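PDB 3AQT: bacterial regulatory proteins, tetR family, which represses transcription until resorcinol binds as inducer, probably gripping DNA through the helix-turn-helix of its N-terminal domain. Local coordinates for residues E45-R50 and Y84-D89; G68-T73 and I78-F83; I107-V112 and A124-H129; V112-K115 and E121-A124. All coordinates share one frame; numbering follows the deposited sequence.

How the interactions relate
The four contacts form two groups on opposite sides of the chain's centre. Interactions 1 and 2, with centres about 10 Å apart, build the DNA-binding head: interaction 2 is nested within the loop that interaction 1 closes, and I78 of the one packs on T47 and Y86 of the other. Interactions 3 and 4, with centres about 6 Å apart, share V112 and A124, both use helix 119-134 and both touch resorcinol. Between the centres of interactions 1 and 3 lie about 31 Å, and between those of 2 and 4 about 41 Å. Helix 90-111 runs from the head, where F87 and F83 touch L93, to the pocket, where it provides L109.

Interaction 1. Residues E45-R50 and Y84-D89; sequences EQTRAR and YNYFPD
T47 sets its methyl squarely on the ring of Y86: CG2 stands 3.3 Å from the ring centroid, only 8° off the ring normal, a CH-pi contact over the face. CG2 lies anti to the backbone N of T47, which aims the methyl at the ring and leaves OG1 beside the backbone N, where it hydrogen-bonds K43 O one turn earlier in the helix. On the opposite face of the Y86 ring lies N85 CB, offset toward the rim. R48 takes the other half of the contact. Its chain runs past Y86, with CG 3.9 Å from Y86 CB, and bends at chi3, which brings the guanidinium over F87. The two flat groups are tilted 34° from each other; F87 CZ lies above the centre of the guanidinium, and NH2 of R48 approaches F87 CE1 to 3.2 Å. From this position R48 NE also reaches Y86 O, but the bond is weak, at 3.4 Å with an N-H...O angle of 130°. Around this shell, F87 also touches L51 and I52 of helix 41-62 and Q92 and L93 of helix 90-111, while Y86 also leans on K43, R44 and I78. D89 is the N-cap of helix 90-111, its OD2 accepting a hydrogen bond from Q92 N. Y86 and F87, at the end of the predicted helix-turn-helix, thus pack on helix 41-62, as expected of the three-helix DNA-binding domain of a TetR-family repressor.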
loop_
_atom_site.group_PDB
_atom_site.type_symbol
_atom_site.label_atom_id
_atom_site.label_comp_id
_atom_site.label_asym_id
_atom_site.label_seq_id
_atom_site.Cartn_x
_atom_site.Cartn_y
_atom_site.Cartn_z
ATOM N N GLU B 45 -1.715 28.126 17.930
ATOM C CA GLU B 45 -1.801 28.120 16.479
ATOM C C GLU B 45 -0.466 28.411 15.806
ATOM O O GLU B 45 -0.040 27.666 14.921
ATOM C CB GLU B 45 -2.851 29.131 16.012
ATOM C CG GLU B 45 -4.268 28.567 15.948
ATOM C CD GLU B 45 -5.331 29.654 15.889
ATOM O OE1 GLU B 45 -5.111 30.670 15.193
ATOM O OE2 GLU B 45 -6.392 29.484 16.532
ATOM N N GLN B 46 0.199 29.486 16.218
ATOM C CA GLN B 46 1.481 29.821 15.613
ATOM C C GLN B 46 2.610 28.884 16.044
ATOM O O GLN B 46 3.573 28.695 15.306
ATOM C CB GLN B 46 1.862 31.276 15.906
ATOM C CG GLN B 46 1.888 31.636 17.375
ATOM C CD GLN B 46 2.650 32.925 17.635
ATOM O OE1 GLN B 46 2.469 33.931 16.928
ATOM N NE2 GLN B 46 3.506 32.908 18.656
ATOM N N THR B 47 2.493 28.297 17.232
ATOM C CA THR B 47 3.515 27.373 17.710
ATOM C C THR B 47 3.470 26.099 16.874
ATOM O O THR B 47 4.519 25.578 16.488
ATOM C CB THR B 47 3.325 27.023 19.206
ATOM O OG1 THR B 47 3.402 28.222 19.986
ATOM C CG2 THR B 47 4.417 26.074 19.673
ATOM N N ARG B 48 2.266 25.594 16.593
ATOM C CA ARG B 48 2.147 24.393 15.762
ATOM C C ARG B 48 2.797 24.708 14.424
ATOM O O ARG B 48 3.585 23.919 13.902
ATOM C CB ARG B 48 0.682 23.986 15.527
ATOM C CG ARG B 48 -0.000 23.350 16.732
ATOM C CD ARG B 48 -1.452 22.949 16.465
ATOM N NE ARG B 48 -1.594 21.601 15.907
ATOM C CZ ARG B 48 -1.595 21.304 14.606
ATOM N NH1 ARG B 48 -1.459 22.262 13.690
ATOM N NH2 ARG B 48 -1.732 20.040 14.216
ATOM N N ALA B 49 2.475 25.875 13.881
ATOM C CA ALA B 49 3.026 26.303 12.610
ATOM C C ALA B 49 4.551 26.338 12.655
ATOM O O ALA B 49 5.222 25.866 11.727
ATOM C CB ALA B 49 2.476 27.670 12.248
ATOM N N ARG B 50 5.098 26.889 13.739
ATOM C CA ARG B 50 6.545 26.984 13.898
ATOM C C ARG B 50 7.196 25.628 14.075
ATOM O O ARG B 50 8.321 25.405 13.614
ATOM C CB ARG B 50 6.888 27.883 15.079
ATOM C CG ARG B 50 6.529 29.325 14.844
ATOM C CD ARG B 50 6.763 30.161 16.076
ATOM N NE ARG B 50 6.253 31.513 15.892
ATOM C CZ ARG B 50 6.318 32.470 16.813
ATOM N NH1 ARG B 50 6.877 32.218 17.992
ATOM N NH2 ARG B 50 5.834 33.680 16.555
ATOM N N TYR B 84 4.347 18.386 23.655
ATOM C CA TYR B 84 3.051 17.723 23.735
ATOM C C TYR B 84 1.904 18.623 24.166
ATOM O O TYR B 84 0.832 18.152 24.545
ATOM C CB TYR B 84 3.172 16.488 24.627
ATOM C CG TYR B 84 4.131 15.493 24.022
ATOM C CD1 TYR B 84 3.775 14.765 22.892
ATOM C CD2 TYR B 84 5.429 15.359 24.508
ATOM C CE1 TYR B 84 4.686 13.931 22.252
ATOM C CE2 TYR B 84 6.353 14.527 23.878
ATOM C CZ TYR B 84 5.976 13.816 22.747
ATOM O OH TYR B 84 6.884 13.006 22.097
ATOM N N ASN B 85 2.130 19.927 24.095
ATOM C CA ASN B 85 1.092 20.890 24.418
ATOM C C ASN B 85 0.486 21.346 23.098
ATOM O O ASN B 85 -0.527 22.044 23.080
ATOM C CB ASN B 85 1.682 22.098 25.137
ATOM C CG ASN B 85 1.591 21.989 26.643
ATOM O OD1 ASN B 85 2.131 22.825 27.363
ATOM N ND2 ASN B 85 0.898 20.963 27.130
ATOM N N TYR B 86 1.110 20.941 21.995
ATOM C CA TYR B 86 0.662 21.341 20.665
ATOM C C TYR B 86 0.370 20.167 19.737
ATOM O O TYR B 86 -0.372 20.306 18.768
ATOM C CB TYR B 86 1.720 22.248 20.045
ATOM C CG TYR B 86 2.146 23.357 20.975
ATOM C CD1 TYR B 86 1.334 24.476 21.181
ATOM C CD2 TYR B 86 3.352 23.281 21.667
ATOM C CE1 TYR B 86 1.720 25.493 22.053
ATOM C CE2 TYR B 86 3.748 24.288 22.542
ATOM C CZ TYR B 86 2.931 25.390 22.729
ATOM O OH TYR B 86 3.332 26.391 23.587
ATOM N N PHE B 87 0.977 19.020 20.028
ATOM C CA PHE B 87 0.766 17.795 19.258
ATOM C C PHE B 87 0.649 16.638 20.255
ATOM O O PHE B 87 1.402 16.570 21.228
ATOM C CB PHE B 87 1.939 17.541 18.314
ATOM C CG PHE B 87 1.973 18.456 17.122
ATOM C CD1 PHE B 87 1.235 18.157 15.980
ATOM C CD2 PHE B 87 2.722 19.631 17.150
ATOM C CE1 PHE B 87 1.243 19.013 14.884
ATOM C CE2 PHE B 87 2.732 20.490 16.062
ATOM C CZ PHE B 87 1.990 20.181 14.927
ATOM N N PRO B 88 -0.307 15.723 20.036
ATOM C CA PRO B 88 -0.466 14.593 20.954
ATOM C C PRO B 88 0.716 13.640 20.865
ATOM O O PRO B 88 1.091 13.000 21.849
ATOM C CB PRO B 88 -1.764 13.949 20.477
ATOM C CG PRO B 88 -1.732 14.206 19.006
ATOM C CD PRO B 88 -1.305 15.659 18.955
ATOM N N ASP B 89 1.308 13.551 19.682
ATOM C CA ASP B 89 2.438 12.665 19.489
ATOM C C ASP B 89 3.312 13.081 18.319
ATOM O O ASP B 89 3.064 14.090 17.661
ATOM C CB ASP B 89 1.949 11.240 19.251
ATOM C CG ASP B 89 0.940 11.161 18.126
ATOM O OD1 ASP B 89 -0.269 11.041 18.423
ATOM O OD2 ASP B 89 1.354 11.238 16.944
#

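Interaction 2. Residues G68-T73 and I78-F83; sequences GIAEIT and IGTGTF
T73 and I78 close the turn of the predicted helix-turn-helix, the TetR-family DNA-binding motif, in which helix 69-75 is followed by the segment T80-F83. The backbone link is a single hydrogen bond from I78 N to T73 O, 2.9 Å long with an N-H...O angle of 155°; it joins residues five apart in the chain and draws the chain back as it leaves the helix. Polar side chains meet beside it. OG1 of T73 sits within reach of the helix carbonyls I69 O and A70 O, and its single proton may go to either. The same oxygen lies 3.2 Å from T80 OG1, and T80 OG1 in turn rests against A70, 3.7 Å from its CA. Apolar packing makes up the rest. The T73 methyl, CG2, touches F83 CB at 3.6 Å, while T73 CB faces I78 CG1 at 3.8 Å. I69 comes over one face of the F83 ring with CB and curls CD1 round to the stem of that side chain. F83 is extended, CG anti to the backbone N (chi1 179°), which carries the ring to L51 of helix 41-62 and L93 of helix 90-111. I78 also touches Y86. The closest apolar approach is I69 CD1 to F83 CB, 3.3 Å, with both I69 torsions near 93°, well off staggered values.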
loop_
_atom_site.group_PDB
_atom_site.type_symbol
_atom_site.label_atom_id
_atom_site.label_comp_id
_atom_site.label_asym_id
_atom_site.label_seq_id
_atom_site.Cartn_x
_atom_site.Cartn_y
_atom_site.Cartn_z
ATOM N N GLY B 68 14.948 14.383 16.442
ATOM C CA GLY B 68 14.088 14.198 17.593
ATOM C C GLY B 68 13.300 15.446 17.900
ATOM O O GLY B 68 13.612 16.521 17.386
ATOM N N ILE B 69 12.295 15.327 18.757
ATOM C CA ILE B 69 11.478 16.484 19.066
ATOM C C ILE B 69 12.203 17.536 19.899
ATOM O O ILE B 69 11.783 18.692 19.950
ATOM C CB ILE B 69 10.143 16.067 19.758
ATOM C CG1 ILE B 69 10.293 16.108 21.266
ATOM C CG2 ILE B 69 9.712 14.682 19.289
ATOM C CD1 ILE B 69 9.884 17.427 21.902
ATOM N N ALA B 70 13.290 17.153 20.553
ATOM C CA ALA B 70 14.030 18.127 21.345
ATOM C C ALA B 70 14.638 19.147 20.392
ATOM O O ALA B 70 14.556 20.353 20.613
ATOM C CB ALA B 70 15.129 17.440 22.146
ATOM N N GLU B 71 15.241 18.658 19.322
ATOM C CA GLU B 71 15.851 19.551 18.356
ATOM C C GLU B 71 14.791 20.382 17.614
ATOM O O GLU B 71 15.018 21.537 17.265
ATOM C CB GLU B 71 16.689 18.743 17.368
ATOM C CG GLU B 71 17.537 19.610 16.475
ATOM C CD GLU B 71 18.569 18.823 15.705
ATOM O OE1 GLU B 71 19.404 19.470 15.029
ATOM O OE2 GLU B 71 18.543 17.569 15.776
ATOM N N ILE B 72 13.628 19.788 17.390
ATOM C CA ILE B 72 12.538 20.463 16.705
ATOM C C ILE B 72 11.969 21.583 17.566
ATOM O O ILE B 72 11.623 22.651 17.060
ATOM C CB ILE B 72 11.423 19.450 16.360
ATOM C CG1 ILE B 72 11.913 18.526 15.245
ATOM C CG2 ILE B 72 10.146 20.170 15.962
ATOM C CD1 ILE B 72 11.074 17.266 15.037
ATOM N N THR B 73 11.863 21.339 18.867
ATOM C CA THR B 73 11.331 22.349 19.767
ATOM C C THR B 73 12.330 23.489 19.909
ATOM O O THR B 73 11.951 24.635 20.124
ATOM C CB THR B 73 11.016 21.760 21.159
ATOM O OG1 THR B 73 12.139 21.011 21.625
ATOM C CG2 THR B 73 9.806 20.848 21.089
ATOM N N ILE B 78 11.141 26.911 21.802
ATOM C CA ILE B 78 10.270 26.614 22.945
ATOM C C ILE B 78 10.897 25.505 23.804
ATOM O O ILE B 78 11.789 24.784 23.345
ATOM C CB ILE B 78 8.837 26.158 22.523
ATOM C CG1 ILE B 78 8.890 24.796 21.826
ATOM C CG2 ILE B 78 8.204 27.191 21.610
ATOM C CD1 ILE B 78 7.546 24.081 21.706
ATOM N N GLY B 79 10.438 25.378 25.050
ATOM C CA GLY B 79 10.972 24.348 25.930
ATOM C C GLY B 79 10.631 22.959 25.425
ATOM O O GLY B 79 9.497 22.711 25.008
ATOM N N THR B 80 11.596 22.044 25.461
ATOM C CA THR B 80 11.368 20.680 24.976
ATOM C C THR B 80 10.209 19.974 25.671
ATOM O O THR B 80 9.425 19.261 25.030
ATOM C CB THR B 80 12.621 19.799 25.140
ATOM O OG1 THR B 80 13.674 20.300 24.305
ATOM C CG2 THR B 80 12.308 18.359 24.753
ATOM N N GLY B 81 10.104 20.169 26.981
ATOM C CA GLY B 81 9.038 19.529 27.725
ATOM C C GLY B 81 7.664 20.089 27.417
ATOM O O GLY B 81 6.678 19.644 28.000
ATOM N N THR B 82 7.578 21.048 26.503
ATOM C CA THR B 82 6.289 21.647 26.182
ATOM C C THR B 82 5.712 21.227 24.833
ATOM O O THR B 82 4.614 21.641 24.466
ATOM C CB THR B 82 6.375 23.192 26.227
ATOM O OG1 THR B 82 7.225 23.662 25.173
ATOM C CG2 THR B 82 6.950 23.647 27.556
ATOM N N PHE B 83 6.443 20.391 24.104
ATOM C CA PHE B 83 5.996 19.936 22.791
ATOM C C PHE B 83 4.588 19.357 22.782
ATOM O O PHE B 83 3.737 19.780 21.997
ATOM C CB PHE B 83 6.953 18.883 22.236
ATOM C CG PHE B 83 6.550 18.352 20.888
ATOM C CD1 PHE B 83 6.863 19.052 19.724
ATOM C CD2 PHE B 83 5.843 17.158 20.780
ATOM C CE1 PHE B 83 6.479 18.568 18.471
ATOM C CE2 PHE B 83 5.455 16.666 19.533
ATOM C CZ PHE B 83 5.773 17.373 18.377
#

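Interaction 3. Residues I107-V112 and A124-H129; sequences IALDQV and AGSLRH. With RCO (resorcinol), chain D.
L109 spreads its two methyls across helix 119-134, and the two branches are held unequally. CD2 is the close one: it approaches CD2 of H129 at 3.5 Å, set obliquely to the imidazole, with L109 and H129 sliding past each other in opposite directions. This half is walled by the C-terminal tail, since I239 touches both side chains, L236 touches H129, and P237 O takes a weak hydrogen bond from H129 NE2. The CD1 branch is looser. It reaches S126 CB only at 4.0 Å and meets resorcinol O1 at 3.7 Å, its place following from chi1 -70° and chi2 176°, which extend the leucine from helix 90-111 toward the ligand. The two helices thus meet at a wall of the resorcinol pocket in the ligand-binding domain of this TetR-family repressor. S126 lies nearer the inducer, with CB 3.4 Å from resorcinol C3; its hydroxyl is tied back to V122 O one turn earlier, while D165 OD2 hydrogen-bonds the ligand. L127 contributes CD2, 3.8 Å from resorcinol C5, and backs onto M217 of helix 209-220. Q111, on another side of the helix, is exposed, whereas D110 forms salt bridges through OD2 to R161 and through OD1 to R164, joining this helix to helix 159-171.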
loop_
_atom_site.group_PDB
_atom_site.type_symbol
_atom_site.label_atom_id
_atom_site.label_comp_id
_atom_site.label_asym_id
_atom_site.label_seq_id
_atom_site.Cartn_x
_atom_site.Cartn_y
_atom_site.Cartn_z
ATOM N N ILE B 107 -0.245 21.424 -5.787
ATOM C CA ILE B 107 -0.563 22.741 -6.320
ATOM C C ILE B 107 0.270 23.001 -7.570
ATOM O O ILE B 107 -0.239 23.530 -8.564
ATOM C CB ILE B 107 -0.288 23.838 -5.272
ATOM C CG1 ILE B 107 -1.273 23.702 -4.113
ATOM C CG2 ILE B 107 -0.429 25.213 -5.893
ATOM C CD1 ILE B 107 -0.880 24.452 -2.840
ATOM N N ALA B 108 1.544 22.620 -7.529
ATOM C CA ALA B 108 2.408 22.808 -8.687
ATOM C C ALA B 108 1.881 21.974 -9.860
ATOM O O ALA B 108 1.855 22.443 -10.991
ATOM C CB ALA B 108 3.859 22.413 -8.354
ATOM N N LEU B 109 1.454 20.743 -9.592
ATOM C CA LEU B 109 0.926 19.891 -10.652
ATOM C C LEU B 109 -0.334 20.489 -11.258
ATOM O O LEU B 109 -0.530 20.424 -12.473
ATOM C CB LEU B 109 0.621 18.484 -10.127
ATOM C CG LEU B 109 1.822 17.611 -9.774
ATOM C CD1 LEU B 109 1.331 16.293 -9.181
ATOM C CD2 LEU B 109 2.669 17.378 -11.011
ATOM N N ASP B 110 -1.193 21.064 -10.418
ATOM C CA ASP B 110 -2.419 21.671 -10.920
ATOM C C ASP B 110 -2.104 22.864 -11.835
ATOM O O ASP B 110 -2.872 23.174 -12.739
ATOM C CB ASP B 110 -3.317 22.124 -9.764
ATOM C CG ASP B 110 -3.960 20.959 -9.026
ATOM O OD1 ASP B 110 -4.046 19.858 -9.607
ATOM O OD2 ASP B 110 -4.405 21.144 -7.869
ATOM N N GLN B 111 -0.973 23.526 -11.605
ATOM C CA GLN B 111 -0.583 24.670 -12.423
ATOM C C GLN B 111 -0.122 24.250 -13.820
ATOM O O GLN B 111 -0.520 24.851 -14.815
ATOM C CB GLN B 111 0.551 25.454 -11.758
ATOM C CG GLN B 111 0.265 25.954 -10.353
ATOM C CD GLN B 111 -0.749 27.077 -10.319
ATOM O OE1 GLN B 111 -0.566 28.112 -10.961
ATOM N NE2 GLN B 111 -1.825 26.884 -9.560
ATOM N N VAL B 112 0.711 23.219 -13.899
ATOM C CA VAL B 112 1.231 22.766 -15.185
ATOM C C VAL B 112 0.433 21.669 -15.908
ATOM O O VAL B 112 -0.321 21.939 -16.845
ATOM C CB VAL B 112 2.679 22.274 -15.030
ATOM C CG1 VAL B 112 3.279 22.007 -16.398
ATOM C CG2 VAL B 112 3.500 23.295 -14.257
ATOM N N ALA B 124 -0.647 10.439 -16.012
ATOM C CA ALA B 124 0.666 9.827 -16.117
ATOM C C ALA B 124 1.765 10.789 -15.688
ATOM O O ALA B 124 2.665 10.423 -14.934
ATOM C CB ALA B 124 0.908 9.371 -17.543
ATOM N N GLY B 125 1.690 12.019 -16.179
ATOM C CA GLY B 125 2.694 13.010 -15.845
ATOM C C GLY B 125 2.724 13.315 -14.363
ATOM O O GLY B 125 3.796 13.491 -13.772
ATOM N N SER B 126 1.544 13.396 -13.760
ATOM C CA SER B 126 1.451 13.672 -12.342
ATOM C C SER B 126 2.171 12.568 -11.574
ATOM O O SER B 126 3.003 12.842 -10.699
ATOM C CB SER B 126 -0.015 13.732 -11.900
ATOM O OG SER B 126 -0.720 14.764 -12.570
ATOM N N LEU B 127 1.852 11.321 -11.912
ATOM C CA LEU B 127 2.466 10.186 -11.244
ATOM C C LEU B 127 3.975 10.158 -11.437
ATOM O O LEU B 127 4.719 9.878 -10.495
ATOM C CB LEU B 127 1.831 8.883 -11.733
ATOM C CG LEU B 127 0.346 8.769 -11.362
ATOM C CD1 LEU B 127 -0.254 7.493 -11.946
ATOM C CD2 LEU B 127 0.205 8.790 -9.839
ATOM N N ARG B 128 4.435 10.466 -12.646
ATOM C CA ARG B 128 5.869 10.461 -12.903
ATOM C C ARG B 128 6.577 11.500 -12.038
ATOM O O ARG B 128 7.694 11.268 -11.577
ATOM C CB ARG B 128 6.151 10.706 -14.385
ATOM C CG ARG B 128 5.686 9.570 -15.277
ATOM C CD ARG B 128 5.854 9.917 -16.730
ATOM N NE ARG B 128 7.249 10.197 -17.049
ATOM C CZ ARG B 128 7.660 10.753 -18.185
ATOM N NH1 ARG B 128 6.781 11.098 -19.121
ATOM N NH2 ARG B 128 8.953 10.952 -18.391
ATOM N N HIS B 129 5.927 12.636 -11.804
ATOM C CA HIS B 129 6.530 13.661 -10.956
ATOM C C HIS B 129 6.649 13.172 -9.510
ATOM O O HIS B 129 7.651 13.439 -8.849
ATOM C CB HIS B 129 5.711 14.959 -10.983
ATOM C CG HIS B 129 6.028 15.845 -12.145
ATOM N ND1 HIS B 129 7.299 16.324 -12.385
ATOM C CD2 HIS B 129 5.249 16.328 -13.141
ATOM C CE1 HIS B 129 7.287 17.063 -13.479
ATOM N NE2 HIS B 129 6.056 17.082 -13.956
HETATM C C1 RCO D . -2.094 14.275 -8.446
HETATM C C2 RCO D . -2.839 14.150 -9.660
HETATM C C3 RCO D . -2.924 12.890 -10.313
HETATM C C4 RCO D . -2.277 11.775 -9.751
HETATM C C5 RCO D . -1.546 11.897 -8.559
HETATM C C6 RCO D . -1.454 13.153 -7.901
HETATM O O1 RCO D . -2.012 15.513 -7.814
HETATM O O3 RCO D . -3.639 12.737 -11.498
#

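Interaction 4. Residues V112-K115 and E121-A124; sequences VLTK and EVFA. With RCO (resorcinol), chain D.
The turn between helix 90-111 and helix 119-134 of the ligand-binding domain is packed by L113 and T114 against V122. Contact is purely van der Waals and fairly loose. V122 has CG1 anti to its backbone N (chi1 174°), which leaves both methyls in touch with the turn. CG2 meets the backbone, lying 3.8 Å from L113 O. CG1 of V122 lies near T114, 4.1 Å from T114 CG2. L113 CB stands 4.2 Å from the same V122 CG1. L113 CD1 rests on the helix carbonyls, 4.0 Å from V122 O and 4.1 Å from E121 O. Further out the leucine packs on S126 and H129, one and two turns along the same helix. T114 lies against R164 and D165 of helix 159-171, and V122 also touches D165, the residue whose OD2 hydrogen-bonds resorcinol. E121 touches L116 and forms a salt bridge through OE1 to R234. The next residue but one, F123, leaves the helix on another side, its CG anti to the backbone N (chi1 -174°), and goes to the pocket. There its CD1 edge comes within 3.3 Å of resorcinol O3, which lies near the plane of the phenyl ring, while L166, M217 and L218 pack round the side chain. An apolar helix connection beside the resorcinol pocket in this way belongs to the all-helical inducer-binding domain of a TetR-family repressor.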
loop_
_atom_site.group_PDB
_atom_site.type_symbol
_atom_site.label_atom_id
_atom_site.label_comp_id
_atom_site.label_asym_id
_atom_site.label_seq_id
_atom_site.Cartn_x
_atom_site.Cartn_y
_atom_site.Cartn_z
ATOM N N VAL B 112 0.711 23.219 -13.899
ATOM C CA VAL B 112 1.231 22.766 -15.185
ATOM C C VAL B 112 0.433 21.669 -15.908
ATOM O O VAL B 112 -0.321 21.939 -16.845
ATOM C CB VAL B 112 2.679 22.274 -15.030
ATOM C CG1 VAL B 112 3.279 22.007 -16.398
ATOM C CG2 VAL B 112 3.500 23.295 -14.257
ATOM N N LEU B 113 0.613 20.430 -15.466
ATOM C CA LEU B 113 -0.043 19.274 -16.064
ATOM C C LEU B 113 -1.418 19.454 -16.699
ATOM O O LEU B 113 -1.569 19.277 -17.908
ATOM C CB LEU B 113 -0.106 18.131 -15.049
ATOM C CG LEU B 113 1.184 17.328 -14.876
ATOM C CD1 LEU B 113 1.545 16.660 -16.183
ATOM C CD2 LEU B 113 2.310 18.240 -14.446
ATOM N N THR B 114 -2.421 19.795 -15.898
ATOM C CA THR B 114 -3.785 19.944 -16.413
ATOM C C THR B 114 -3.917 20.782 -17.691
ATOM O O THR B 114 -4.982 20.794 -18.322
ATOM C CB THR B 114 -4.745 20.500 -15.320
ATOM O OG1 THR B 114 -4.228 21.728 -14.790
ATOM C CG2 THR B 114 -4.901 19.491 -14.190
ATOM N N LYS B 115 -2.839 21.464 -18.076
ATOM C CA LYS B 115 -2.833 22.286 -19.288
ATOM C C LYS B 115 -2.536 21.443 -20.542
ATOM O O LYS B 115 -2.314 21.973 -21.632
ATOM C CB LYS B 115 -1.808 23.411 -19.132
ATOM C CG LYS B 115 -2.240 24.491 -18.135
ATOM C CD LYS B 115 -2.981 23.906 -16.924
ATOM C CE LYS B 115 -3.371 24.977 -15.914
ATOM N NZ LYS B 115 -4.170 26.080 -16.524
ATOM N N GLU B 121 -2.332 11.843 -20.170
ATOM C CA GLU B 121 -1.011 12.438 -19.987
ATOM C C GLU B 121 -0.950 13.214 -18.677
ATOM O O GLU B 121 0.095 13.282 -18.030
ATOM C CB GLU B 121 -0.668 13.368 -21.151
ATOM C CG GLU B 121 0.821 13.410 -21.464
ATOM C CD GLU B 121 1.171 14.400 -22.573
ATOM O OE1 GLU B 121 0.397 14.504 -23.556
ATOM O OE2 GLU B 121 2.227 15.063 -22.469
ATOM N N VAL B 122 -2.078 13.803 -18.296
ATOM C CA VAL B 122 -2.153 14.557 -17.061
ATOM C C VAL B 122 -1.904 13.598 -15.901
ATOM O O VAL B 122 -1.083 13.861 -15.021
ATOM C CB VAL B 122 -3.553 15.207 -16.886
ATOM C CG1 VAL B 122 -3.663 15.861 -15.520
ATOM C CG2 VAL B 122 -3.785 16.240 -17.977
ATOM N N PHE B 123 -2.621 12.481 -15.921
ATOM C CA PHE B 123 -2.525 11.460 -14.885
ATOM C C PHE B 123 -1.142 10.832 -14.844
ATOM O O PHE B 123 -0.534 10.712 -13.777
ATOM C CB PHE B 123 -3.579 10.387 -15.143
ATOM C CG PHE B 123 -3.671 9.348 -14.069
ATOM C CD1 PHE B 123 -3.826 9.713 -12.736
ATOM C CD2 PHE B 123 -3.655 7.993 -14.398
ATOM C CE1 PHE B 123 -3.965 8.747 -11.748
ATOM C CE2 PHE B 123 -3.794 7.020 -13.415
ATOM C CZ PHE B 123 -3.950 7.400 -12.086
ATOM N N ALA B 124 -0.647 10.439 -16.012
ATOM C CA ALA B 124 0.666 9.827 -16.117
ATOM C C ALA B 124 1.765 10.789 -15.688
ATOM O O ALA B 124 2.665 10.423 -14.934
ATOM C CB ALA B 124 0.908 9.371 -17.543
HETATM C C1 RCO D . -2.094 14.275 -8.446
HETATM C C2 RCO D . -2.839 14.150 -9.660
HETATM C C3 RCO D . -2.924 12.890 -10.313
HETATM C C4 RCO D . -2.277 11.775 -9.751
HETATM C C5 RCO D . -1.546 11.897 -8.559
HETATM C C6 RCO D . -1.454 13.153 -7.901
HETATM O O1 RCO D . -2.012 15.513 -7.814
HETATM O O3 RCO D . -3.639 12.737 -11.498
#